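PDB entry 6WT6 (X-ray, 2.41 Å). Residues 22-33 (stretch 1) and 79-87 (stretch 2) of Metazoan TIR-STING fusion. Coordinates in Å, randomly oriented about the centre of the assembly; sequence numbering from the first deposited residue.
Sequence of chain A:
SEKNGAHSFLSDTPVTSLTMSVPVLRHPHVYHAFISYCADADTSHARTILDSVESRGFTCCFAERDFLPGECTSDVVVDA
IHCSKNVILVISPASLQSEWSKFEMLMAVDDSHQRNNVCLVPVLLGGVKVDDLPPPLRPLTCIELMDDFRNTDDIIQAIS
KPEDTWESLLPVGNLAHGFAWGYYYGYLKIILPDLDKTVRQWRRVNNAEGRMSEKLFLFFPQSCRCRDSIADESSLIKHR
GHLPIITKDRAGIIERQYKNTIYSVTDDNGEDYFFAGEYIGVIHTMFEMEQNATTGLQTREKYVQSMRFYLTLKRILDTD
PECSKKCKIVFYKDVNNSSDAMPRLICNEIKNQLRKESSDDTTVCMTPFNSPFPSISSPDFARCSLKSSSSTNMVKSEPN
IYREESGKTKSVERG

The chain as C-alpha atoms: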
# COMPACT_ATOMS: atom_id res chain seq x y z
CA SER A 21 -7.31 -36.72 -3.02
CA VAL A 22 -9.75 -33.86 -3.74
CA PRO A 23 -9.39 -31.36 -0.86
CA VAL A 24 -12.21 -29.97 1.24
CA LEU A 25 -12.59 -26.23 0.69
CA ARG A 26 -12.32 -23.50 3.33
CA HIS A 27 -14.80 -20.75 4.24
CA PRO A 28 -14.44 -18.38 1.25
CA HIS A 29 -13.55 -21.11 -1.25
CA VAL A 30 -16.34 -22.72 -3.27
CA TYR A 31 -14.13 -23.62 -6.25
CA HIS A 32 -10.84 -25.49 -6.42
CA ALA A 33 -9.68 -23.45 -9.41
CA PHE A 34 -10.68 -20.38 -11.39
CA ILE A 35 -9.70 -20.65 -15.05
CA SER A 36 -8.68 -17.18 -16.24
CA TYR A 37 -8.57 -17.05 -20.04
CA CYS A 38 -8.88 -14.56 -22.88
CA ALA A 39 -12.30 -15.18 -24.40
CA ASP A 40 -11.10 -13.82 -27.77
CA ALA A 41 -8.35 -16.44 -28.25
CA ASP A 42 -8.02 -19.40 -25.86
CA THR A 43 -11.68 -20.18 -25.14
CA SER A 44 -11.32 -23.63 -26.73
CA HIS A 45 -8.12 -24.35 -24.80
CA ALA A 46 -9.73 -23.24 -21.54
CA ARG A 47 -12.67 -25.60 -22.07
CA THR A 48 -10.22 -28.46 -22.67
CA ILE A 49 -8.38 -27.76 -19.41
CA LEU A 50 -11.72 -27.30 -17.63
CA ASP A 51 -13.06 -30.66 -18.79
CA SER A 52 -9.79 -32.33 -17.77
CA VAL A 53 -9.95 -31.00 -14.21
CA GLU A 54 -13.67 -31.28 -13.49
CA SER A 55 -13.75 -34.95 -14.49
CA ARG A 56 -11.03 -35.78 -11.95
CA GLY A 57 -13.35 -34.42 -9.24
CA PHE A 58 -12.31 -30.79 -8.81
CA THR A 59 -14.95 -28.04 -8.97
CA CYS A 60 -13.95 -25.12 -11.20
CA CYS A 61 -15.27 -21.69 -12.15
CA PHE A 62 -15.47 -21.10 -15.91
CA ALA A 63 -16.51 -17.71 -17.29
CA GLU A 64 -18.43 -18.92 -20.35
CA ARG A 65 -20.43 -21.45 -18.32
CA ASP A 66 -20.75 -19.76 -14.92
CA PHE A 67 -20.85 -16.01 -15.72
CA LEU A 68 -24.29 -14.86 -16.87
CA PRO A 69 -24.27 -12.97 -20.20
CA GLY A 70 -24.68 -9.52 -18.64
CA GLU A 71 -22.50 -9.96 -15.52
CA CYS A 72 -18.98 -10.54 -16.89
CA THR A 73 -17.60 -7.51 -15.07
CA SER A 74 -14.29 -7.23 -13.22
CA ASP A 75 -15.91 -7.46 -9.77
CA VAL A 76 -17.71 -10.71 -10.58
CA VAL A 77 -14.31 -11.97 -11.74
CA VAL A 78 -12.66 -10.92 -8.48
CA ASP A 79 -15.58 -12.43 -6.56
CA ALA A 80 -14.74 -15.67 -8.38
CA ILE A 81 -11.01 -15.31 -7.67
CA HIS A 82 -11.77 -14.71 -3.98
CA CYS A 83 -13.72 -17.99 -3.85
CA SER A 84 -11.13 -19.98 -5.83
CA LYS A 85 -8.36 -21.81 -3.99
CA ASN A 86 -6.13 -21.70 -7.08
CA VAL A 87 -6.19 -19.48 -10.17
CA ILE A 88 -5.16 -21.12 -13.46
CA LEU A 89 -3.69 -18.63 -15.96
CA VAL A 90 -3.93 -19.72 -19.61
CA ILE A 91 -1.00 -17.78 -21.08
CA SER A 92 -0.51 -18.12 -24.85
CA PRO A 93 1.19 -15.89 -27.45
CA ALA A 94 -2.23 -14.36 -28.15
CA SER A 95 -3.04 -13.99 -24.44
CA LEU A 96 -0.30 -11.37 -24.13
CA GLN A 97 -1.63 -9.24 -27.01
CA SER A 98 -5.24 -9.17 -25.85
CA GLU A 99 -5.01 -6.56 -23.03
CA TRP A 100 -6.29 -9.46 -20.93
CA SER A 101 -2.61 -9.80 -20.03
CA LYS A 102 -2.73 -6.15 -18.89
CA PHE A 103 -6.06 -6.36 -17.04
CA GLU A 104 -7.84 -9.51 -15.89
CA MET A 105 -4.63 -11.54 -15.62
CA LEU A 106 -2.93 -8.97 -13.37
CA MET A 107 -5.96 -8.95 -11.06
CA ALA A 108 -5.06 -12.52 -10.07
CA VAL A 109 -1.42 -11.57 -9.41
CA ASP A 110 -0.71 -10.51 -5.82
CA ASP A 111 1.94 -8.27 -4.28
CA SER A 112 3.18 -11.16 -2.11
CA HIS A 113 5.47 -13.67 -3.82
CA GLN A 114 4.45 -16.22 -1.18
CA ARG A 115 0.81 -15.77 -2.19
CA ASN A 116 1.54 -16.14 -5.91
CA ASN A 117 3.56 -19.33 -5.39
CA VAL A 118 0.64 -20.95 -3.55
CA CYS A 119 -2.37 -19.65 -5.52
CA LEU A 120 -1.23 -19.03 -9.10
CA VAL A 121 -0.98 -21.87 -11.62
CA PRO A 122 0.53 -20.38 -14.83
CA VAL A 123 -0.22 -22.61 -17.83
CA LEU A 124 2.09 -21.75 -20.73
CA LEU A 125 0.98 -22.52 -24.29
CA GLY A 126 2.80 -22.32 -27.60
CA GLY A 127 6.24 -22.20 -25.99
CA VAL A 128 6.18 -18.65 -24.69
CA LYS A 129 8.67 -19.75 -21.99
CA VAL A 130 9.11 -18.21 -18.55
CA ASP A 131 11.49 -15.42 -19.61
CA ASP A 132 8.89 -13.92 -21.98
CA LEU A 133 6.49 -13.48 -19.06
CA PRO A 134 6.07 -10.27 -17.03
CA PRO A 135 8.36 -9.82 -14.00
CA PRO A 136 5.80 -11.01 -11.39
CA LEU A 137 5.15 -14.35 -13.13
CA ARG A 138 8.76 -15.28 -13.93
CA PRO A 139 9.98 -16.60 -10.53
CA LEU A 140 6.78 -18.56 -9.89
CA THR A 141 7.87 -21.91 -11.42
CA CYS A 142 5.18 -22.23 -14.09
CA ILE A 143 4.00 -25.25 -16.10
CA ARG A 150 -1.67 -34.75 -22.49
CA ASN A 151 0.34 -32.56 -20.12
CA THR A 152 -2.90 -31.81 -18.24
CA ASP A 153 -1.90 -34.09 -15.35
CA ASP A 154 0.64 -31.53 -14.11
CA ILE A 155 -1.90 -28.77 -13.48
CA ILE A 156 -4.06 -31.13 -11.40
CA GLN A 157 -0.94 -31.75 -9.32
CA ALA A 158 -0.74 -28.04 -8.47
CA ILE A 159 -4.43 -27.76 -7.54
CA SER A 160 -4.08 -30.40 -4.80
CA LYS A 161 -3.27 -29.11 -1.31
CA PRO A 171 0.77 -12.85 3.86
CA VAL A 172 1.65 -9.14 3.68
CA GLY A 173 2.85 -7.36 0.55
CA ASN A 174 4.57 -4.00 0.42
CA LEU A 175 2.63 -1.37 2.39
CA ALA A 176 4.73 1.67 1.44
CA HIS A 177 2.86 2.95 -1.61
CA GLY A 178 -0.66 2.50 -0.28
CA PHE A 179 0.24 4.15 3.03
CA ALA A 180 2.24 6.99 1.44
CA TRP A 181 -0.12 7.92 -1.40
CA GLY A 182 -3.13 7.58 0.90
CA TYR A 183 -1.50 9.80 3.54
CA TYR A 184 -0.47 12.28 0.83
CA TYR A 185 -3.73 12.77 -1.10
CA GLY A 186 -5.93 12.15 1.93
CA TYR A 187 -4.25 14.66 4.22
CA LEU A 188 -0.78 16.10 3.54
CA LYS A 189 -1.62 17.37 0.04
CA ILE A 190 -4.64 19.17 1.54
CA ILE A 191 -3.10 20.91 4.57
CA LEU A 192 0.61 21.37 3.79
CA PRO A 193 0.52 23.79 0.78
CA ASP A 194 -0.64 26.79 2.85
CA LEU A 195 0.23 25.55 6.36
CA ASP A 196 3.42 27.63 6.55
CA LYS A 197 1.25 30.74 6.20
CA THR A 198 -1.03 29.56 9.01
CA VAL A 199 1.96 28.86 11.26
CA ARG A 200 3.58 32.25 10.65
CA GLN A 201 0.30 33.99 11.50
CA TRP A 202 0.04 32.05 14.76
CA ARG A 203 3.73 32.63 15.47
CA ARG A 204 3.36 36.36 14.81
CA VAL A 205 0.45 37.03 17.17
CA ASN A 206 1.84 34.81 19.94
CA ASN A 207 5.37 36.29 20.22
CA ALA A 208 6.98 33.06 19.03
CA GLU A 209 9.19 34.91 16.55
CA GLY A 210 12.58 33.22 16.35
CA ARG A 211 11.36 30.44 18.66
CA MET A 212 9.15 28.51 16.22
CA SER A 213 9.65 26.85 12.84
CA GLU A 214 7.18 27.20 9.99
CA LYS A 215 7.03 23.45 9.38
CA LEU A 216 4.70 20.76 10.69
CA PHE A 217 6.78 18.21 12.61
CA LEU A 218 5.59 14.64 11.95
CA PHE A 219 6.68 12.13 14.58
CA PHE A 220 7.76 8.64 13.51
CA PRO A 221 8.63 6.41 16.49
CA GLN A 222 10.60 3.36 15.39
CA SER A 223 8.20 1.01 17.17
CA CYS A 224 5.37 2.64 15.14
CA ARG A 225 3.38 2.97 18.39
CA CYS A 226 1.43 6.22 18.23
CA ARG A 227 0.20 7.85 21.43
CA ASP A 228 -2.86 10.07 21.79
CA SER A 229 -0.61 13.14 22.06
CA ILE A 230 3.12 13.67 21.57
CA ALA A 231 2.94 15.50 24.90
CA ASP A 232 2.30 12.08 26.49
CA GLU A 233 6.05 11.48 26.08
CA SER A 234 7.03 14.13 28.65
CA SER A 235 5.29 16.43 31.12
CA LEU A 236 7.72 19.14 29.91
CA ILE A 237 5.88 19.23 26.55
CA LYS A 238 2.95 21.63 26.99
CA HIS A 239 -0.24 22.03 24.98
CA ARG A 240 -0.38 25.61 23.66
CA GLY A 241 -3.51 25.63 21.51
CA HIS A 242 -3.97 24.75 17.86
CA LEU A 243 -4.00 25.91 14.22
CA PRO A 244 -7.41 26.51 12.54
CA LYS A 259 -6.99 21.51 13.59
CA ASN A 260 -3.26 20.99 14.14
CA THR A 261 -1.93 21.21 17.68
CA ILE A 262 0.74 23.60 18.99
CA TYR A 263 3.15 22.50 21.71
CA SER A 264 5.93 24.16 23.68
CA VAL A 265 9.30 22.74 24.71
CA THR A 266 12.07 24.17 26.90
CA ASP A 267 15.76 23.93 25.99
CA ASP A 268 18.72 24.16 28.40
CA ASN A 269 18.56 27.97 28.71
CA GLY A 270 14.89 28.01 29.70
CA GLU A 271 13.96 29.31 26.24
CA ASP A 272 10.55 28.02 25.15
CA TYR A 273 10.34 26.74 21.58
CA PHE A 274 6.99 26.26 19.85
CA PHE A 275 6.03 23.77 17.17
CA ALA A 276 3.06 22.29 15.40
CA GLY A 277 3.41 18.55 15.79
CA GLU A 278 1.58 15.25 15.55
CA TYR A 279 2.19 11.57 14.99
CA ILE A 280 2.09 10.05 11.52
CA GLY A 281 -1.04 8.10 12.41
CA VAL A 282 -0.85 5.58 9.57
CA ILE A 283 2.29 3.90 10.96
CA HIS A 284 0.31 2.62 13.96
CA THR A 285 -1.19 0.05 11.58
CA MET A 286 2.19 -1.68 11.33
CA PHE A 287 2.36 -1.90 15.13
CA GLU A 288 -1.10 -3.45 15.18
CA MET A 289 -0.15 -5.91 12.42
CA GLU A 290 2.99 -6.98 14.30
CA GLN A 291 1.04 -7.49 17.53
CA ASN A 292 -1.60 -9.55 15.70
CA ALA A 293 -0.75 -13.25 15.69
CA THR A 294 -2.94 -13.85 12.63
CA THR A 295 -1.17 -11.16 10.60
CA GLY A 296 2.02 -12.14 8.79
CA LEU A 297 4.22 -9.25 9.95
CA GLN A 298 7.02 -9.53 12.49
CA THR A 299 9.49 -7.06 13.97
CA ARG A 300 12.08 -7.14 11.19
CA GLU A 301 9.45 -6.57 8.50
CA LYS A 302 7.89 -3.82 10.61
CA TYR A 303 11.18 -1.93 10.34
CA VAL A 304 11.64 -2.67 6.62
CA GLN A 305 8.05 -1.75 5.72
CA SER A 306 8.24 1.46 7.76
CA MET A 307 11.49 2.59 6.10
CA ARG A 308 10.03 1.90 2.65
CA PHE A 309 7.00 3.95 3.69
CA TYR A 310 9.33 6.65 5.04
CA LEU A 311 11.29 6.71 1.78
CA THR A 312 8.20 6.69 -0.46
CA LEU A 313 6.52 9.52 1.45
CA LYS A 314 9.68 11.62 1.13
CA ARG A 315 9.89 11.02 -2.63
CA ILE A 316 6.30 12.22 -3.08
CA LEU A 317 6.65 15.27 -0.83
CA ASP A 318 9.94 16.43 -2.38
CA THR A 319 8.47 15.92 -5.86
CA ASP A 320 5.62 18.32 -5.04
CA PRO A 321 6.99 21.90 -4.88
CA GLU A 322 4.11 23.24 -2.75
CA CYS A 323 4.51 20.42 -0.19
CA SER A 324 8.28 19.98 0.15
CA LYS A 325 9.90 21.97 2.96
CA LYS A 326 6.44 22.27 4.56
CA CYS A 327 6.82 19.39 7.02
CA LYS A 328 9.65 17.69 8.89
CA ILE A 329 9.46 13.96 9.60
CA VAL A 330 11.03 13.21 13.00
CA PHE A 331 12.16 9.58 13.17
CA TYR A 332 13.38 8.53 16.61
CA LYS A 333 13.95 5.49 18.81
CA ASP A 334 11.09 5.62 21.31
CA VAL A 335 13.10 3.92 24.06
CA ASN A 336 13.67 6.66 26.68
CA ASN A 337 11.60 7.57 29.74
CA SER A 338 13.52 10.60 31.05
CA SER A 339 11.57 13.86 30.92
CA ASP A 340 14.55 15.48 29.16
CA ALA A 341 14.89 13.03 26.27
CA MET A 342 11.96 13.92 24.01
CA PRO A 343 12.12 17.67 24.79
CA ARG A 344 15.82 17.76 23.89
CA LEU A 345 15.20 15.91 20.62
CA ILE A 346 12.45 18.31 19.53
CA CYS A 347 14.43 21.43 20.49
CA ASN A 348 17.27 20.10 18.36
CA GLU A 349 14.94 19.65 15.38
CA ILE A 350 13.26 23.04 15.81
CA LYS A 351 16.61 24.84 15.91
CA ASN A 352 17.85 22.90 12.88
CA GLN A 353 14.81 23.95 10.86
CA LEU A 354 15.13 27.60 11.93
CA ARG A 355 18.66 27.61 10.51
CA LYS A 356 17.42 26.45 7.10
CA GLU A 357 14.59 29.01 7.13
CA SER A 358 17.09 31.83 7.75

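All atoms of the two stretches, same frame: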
# COMPACT_ATOMS: atom_id res chain seq x y z
N VAL A 22 -9.13 -35.16 -3.48
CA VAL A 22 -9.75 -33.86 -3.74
C VAL A 22 -9.94 -33.16 -2.40
O VAL A 22 -10.63 -33.71 -1.52
CB VAL A 22 -11.08 -34.01 -4.48
CG1 VAL A 22 -11.79 -32.67 -4.56
CG2 VAL A 22 -10.86 -34.59 -5.87
N PRO A 23 -9.35 -31.99 -2.19
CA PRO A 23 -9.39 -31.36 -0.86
C PRO A 23 -10.74 -30.74 -0.54
O PRO A 23 -11.51 -30.35 -1.42
CB PRO A 23 -8.30 -30.29 -0.96
CG PRO A 23 -8.30 -29.91 -2.39
CD PRO A 23 -8.59 -31.18 -3.16
N VAL A 24 -11.02 -30.66 0.76
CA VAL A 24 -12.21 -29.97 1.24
C VAL A 24 -11.90 -28.48 1.31
O VAL A 24 -10.82 -28.07 1.76
CB VAL A 24 -12.63 -30.52 2.62
CG1 VAL A 24 -14.05 -30.11 2.95
CG2 VAL A 24 -12.50 -32.03 2.62
N LEU A 25 -12.84 -27.65 0.87
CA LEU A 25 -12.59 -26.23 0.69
C LEU A 25 -12.94 -25.43 1.94
O LEU A 25 -13.85 -25.79 2.70
CB LEU A 25 -13.36 -25.70 -0.51
CG LEU A 25 -12.92 -26.27 -1.86
CD1 LEU A 25 -13.76 -25.69 -2.99
CD2 LEU A 25 -11.43 -26.01 -2.09
N ARG A 26 -12.23 -24.32 2.13
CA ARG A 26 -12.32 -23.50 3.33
C ARG A 26 -13.59 -22.65 3.33
O ARG A 26 -14.54 -22.93 2.60
CB ARG A 26 -11.08 -22.62 3.46
CG ARG A 26 -10.68 -22.23 4.88
CD ARG A 26 -9.49 -21.29 4.87
NE ARG A 26 -9.61 -20.28 3.82
CZ ARG A 26 -8.68 -19.39 3.52
NH1 ARG A 26 -7.53 -19.37 4.18
NH2 ARG A 26 -8.88 -18.51 2.55
N HIS A 27 -13.60 -21.59 4.15
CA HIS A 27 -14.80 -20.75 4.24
C HIS A 27 -15.06 -19.96 2.96
O HIS A 27 -16.16 -20.08 2.40
CB HIS A 27 -14.70 -19.85 5.47
CG HIS A 27 -15.40 -18.53 5.32
ND1 HIS A 27 -16.72 -18.42 4.95
CD2 HIS A 27 -14.95 -17.26 5.50
CE1 HIS A 27 -17.05 -17.14 4.90
NE2 HIS A 27 -16.00 -16.42 5.23
N PRO A 28 -14.12 -19.14 2.46
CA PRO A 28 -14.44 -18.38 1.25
C PRO A 28 -14.45 -19.23 -0.00
O PRO A 28 -15.18 -18.91 -0.96
CB PRO A 28 -13.32 -17.33 1.21
CG PRO A 28 -12.17 -18.00 1.84
CD PRO A 28 -12.74 -18.89 2.92
N HIS A 29 -13.70 -20.33 -0.03
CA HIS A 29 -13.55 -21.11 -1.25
C HIS A 29 -14.79 -21.94 -1.54
O HIS A 29 -15.32 -22.63 -0.66
CB HIS A 29 -12.32 -22.01 -1.14
CG HIS A 29 -11.04 -21.27 -0.93
ND1 HIS A 29 -9.93 -21.85 -0.35
CD2 HIS A 29 -10.68 -20.00 -1.23
CE1 HIS A 29 -8.95 -20.97 -0.30
NE2 HIS A 29 -9.38 -19.84 -0.83
N VAL A 30 -15.25 -21.88 -2.79
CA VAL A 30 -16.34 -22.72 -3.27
C VAL A 30 -15.90 -23.39 -4.57
O VAL A 30 -16.60 -24.26 -5.11
CB VAL A 30 -17.64 -21.92 -3.48
CG1 VAL A 30 -18.08 -21.27 -2.17
CG2 VAL A 30 -17.46 -20.88 -4.56
N TYR A 31 -14.73 -22.99 -5.08
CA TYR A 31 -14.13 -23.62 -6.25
C TYR A 31 -12.69 -24.01 -5.93
O TYR A 31 -12.00 -23.31 -5.18
CB TYR A 31 -14.12 -22.70 -7.48
CG TYR A 31 -15.45 -22.06 -7.81
CD1 TYR A 31 -16.50 -22.81 -8.31
CD2 TYR A 31 -15.63 -20.69 -7.64
CE1 TYR A 31 -17.72 -22.22 -8.62
CE2 TYR A 31 -16.84 -20.09 -7.95
CZ TYR A 31 -17.88 -20.86 -8.44
OH TYR A 31 -19.08 -20.26 -8.74
N HIS A 32 -12.25 -25.13 -6.51
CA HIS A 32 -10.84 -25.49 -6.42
C HIS A 32 -9.98 -24.59 -7.30
O HIS A 32 -8.86 -24.23 -6.92
CB HIS A 32 -10.63 -26.96 -6.81
CG HIS A 32 -11.17 -27.93 -5.80
ND1 HIS A 32 -12.47 -28.39 -5.82
CD2 HIS A 32 -10.57 -28.53 -4.75
CE1 HIS A 32 -12.65 -29.23 -4.82
NE2 HIS A 32 -11.52 -29.33 -4.15
N ALA A 33 -10.48 -24.22 -8.48
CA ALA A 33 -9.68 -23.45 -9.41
C ALA A 33 -10.56 -22.53 -10.24
O ALA A 33 -11.64 -22.93 -10.69
CB ALA A 33 -8.86 -24.35 -10.34
N ASP A 79 -14.78 -11.58 -7.43
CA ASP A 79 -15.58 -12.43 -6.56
C ASP A 79 -15.30 -13.90 -6.81
O ASP A 79 -15.26 -14.71 -5.87
CB ASP A 79 -17.07 -12.13 -6.75
CG ASP A 79 -17.51 -10.84 -6.06
OD1 ASP A 79 -16.69 -10.24 -5.34
OD2 ASP A 79 -18.68 -10.43 -6.25
N ALA A 80 -15.07 -14.28 -8.07
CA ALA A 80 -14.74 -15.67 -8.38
C ALA A 80 -13.32 -16.01 -7.93
O ALA A 80 -13.08 -17.10 -7.41
CB ALA A 80 -14.90 -15.93 -9.88
N ILE A 81 -12.38 -15.08 -8.12
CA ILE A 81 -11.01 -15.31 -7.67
C ILE A 81 -10.96 -15.45 -6.15
O ILE A 81 -10.23 -16.28 -5.61
CB ILE A 81 -10.09 -14.18 -8.17
CG1 ILE A 81 -10.02 -14.19 -9.70
CG2 ILE A 81 -8.70 -14.31 -7.57
CD1 ILE A 81 -9.24 -13.03 -10.28
N HIS A 82 -11.75 -14.63 -5.44
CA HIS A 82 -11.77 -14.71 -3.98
C HIS A 82 -12.24 -16.07 -3.50
O HIS A 82 -11.76 -16.57 -2.47
CB HIS A 82 -12.67 -13.60 -3.41
CG HIS A 82 -12.72 -13.57 -1.92
ND1 HIS A 82 -11.58 -13.65 -1.14
CD2 HIS A 82 -13.76 -13.48 -1.06
CE1 HIS A 82 -11.93 -13.60 0.14
NE2 HIS A 82 -13.24 -13.49 0.21
N CYS A 83 -13.17 -16.70 -4.22
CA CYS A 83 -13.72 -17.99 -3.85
C CYS A 83 -12.98 -19.16 -4.48
O CYS A 83 -13.42 -20.30 -4.33
CB CYS A 83 -15.20 -18.06 -4.24
SG CYS A 83 -16.21 -16.74 -3.53
N SER A 84 -11.89 -18.91 -5.19
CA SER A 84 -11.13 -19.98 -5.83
C SER A 84 -9.83 -20.20 -5.08
O SER A 84 -9.05 -19.26 -4.86
CB SER A 84 -10.85 -19.65 -7.30
OG SER A 84 -12.02 -19.80 -8.08
N LYS A 85 -9.60 -21.45 -4.67
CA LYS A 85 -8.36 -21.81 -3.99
C LYS A 85 -7.15 -21.51 -4.87
O LYS A 85 -6.21 -20.84 -4.44
CB LYS A 85 -8.43 -23.28 -3.60
CG LYS A 85 -7.12 -23.90 -3.15
CD LYS A 85 -7.19 -25.40 -3.37
CE LYS A 85 -6.04 -26.12 -2.71
NZ LYS A 85 -6.23 -26.16 -1.24
N ASN A 86 -7.18 -21.98 -6.11
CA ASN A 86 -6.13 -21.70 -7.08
C ASN A 86 -6.71 -20.92 -8.26
O ASN A 86 -7.92 -20.97 -8.53
CB ASN A 86 -5.46 -22.99 -7.58
CG ASN A 86 -4.64 -23.68 -6.49
OD1 ASN A 86 -5.17 -24.45 -5.69
ND2 ASN A 86 -3.34 -23.41 -6.48
N VAL A 87 -5.85 -20.18 -8.94
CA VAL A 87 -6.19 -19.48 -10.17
C VAL A 87 -5.29 -20.01 -11.27
O VAL A 87 -4.06 -19.92 -11.17
CB VAL A 87 -6.06 -17.95 -10.04
CG1 VAL A 87 -6.25 -17.28 -11.39
CG2 VAL A 87 -7.06 -17.42 -9.04
O HOH W 1 -7.45 -18.15 -2.20

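Segments far apart in sequence are often joined first by their backbones, with side chains filling the space around the seam, and these two stretches of a TIR-STING fusion illustrate the principle. Four backbone hydrogen bonds carry the join. The carbonyl of Cys 83, just past the helix, accepts two: Val 30 N lies 2.9 Å from Cys 83 O, and Tyr 31 N lies 3.1 Å from the same Cys 83 O. The chains then run parallel, and the donors change sides: Lys 85 N reaches Tyr 31 O at 3.1 Å, and Asn 86 N reaches His 32 O at 2.9 Å. Weaker CA-H...O contacts reinforce this ladder, such as Ala 33 CA to Asn 86 O at 3.2 Å; Tyr 31 and Ser 84 share one face of the pairing, Ala 33 and Asn 86 the other.

Rings and aliphatic groups pack around it. Lys 85 CA sits almost squarely over one face of the His 29 imidazole, 3.8 Å from its centroid, while Pro 28 CB lies over a face of the His 82 ring, its rigid pyrrolidine offering a compact apolar surface. Val 30 CG2 meets Cys 83 CB at 3.6 Å. The Lys 85 chain, extended through chi3, belongs to the most heavily covered residue, its methylenes running past Leu 25 and Pro 23.

Two polar side chains bond within their own stretch; others find partners elsewhere in the structure. The CA-to-CB bond of His 32 points away from the partner, and His 32 NE2 donates to Pro 23 O (2.9 Å), tying the loop back on itself; Ser 84 OG donates to Ala 80 O (3.0 Å), and the same OG lies 3.6 Å from Tyr 31 CB. One water spans the stretches, 2.9 Å from His 29 NE2 and donating to Ser 84 O at 3.3 Å. In all, 590 Å² is buried.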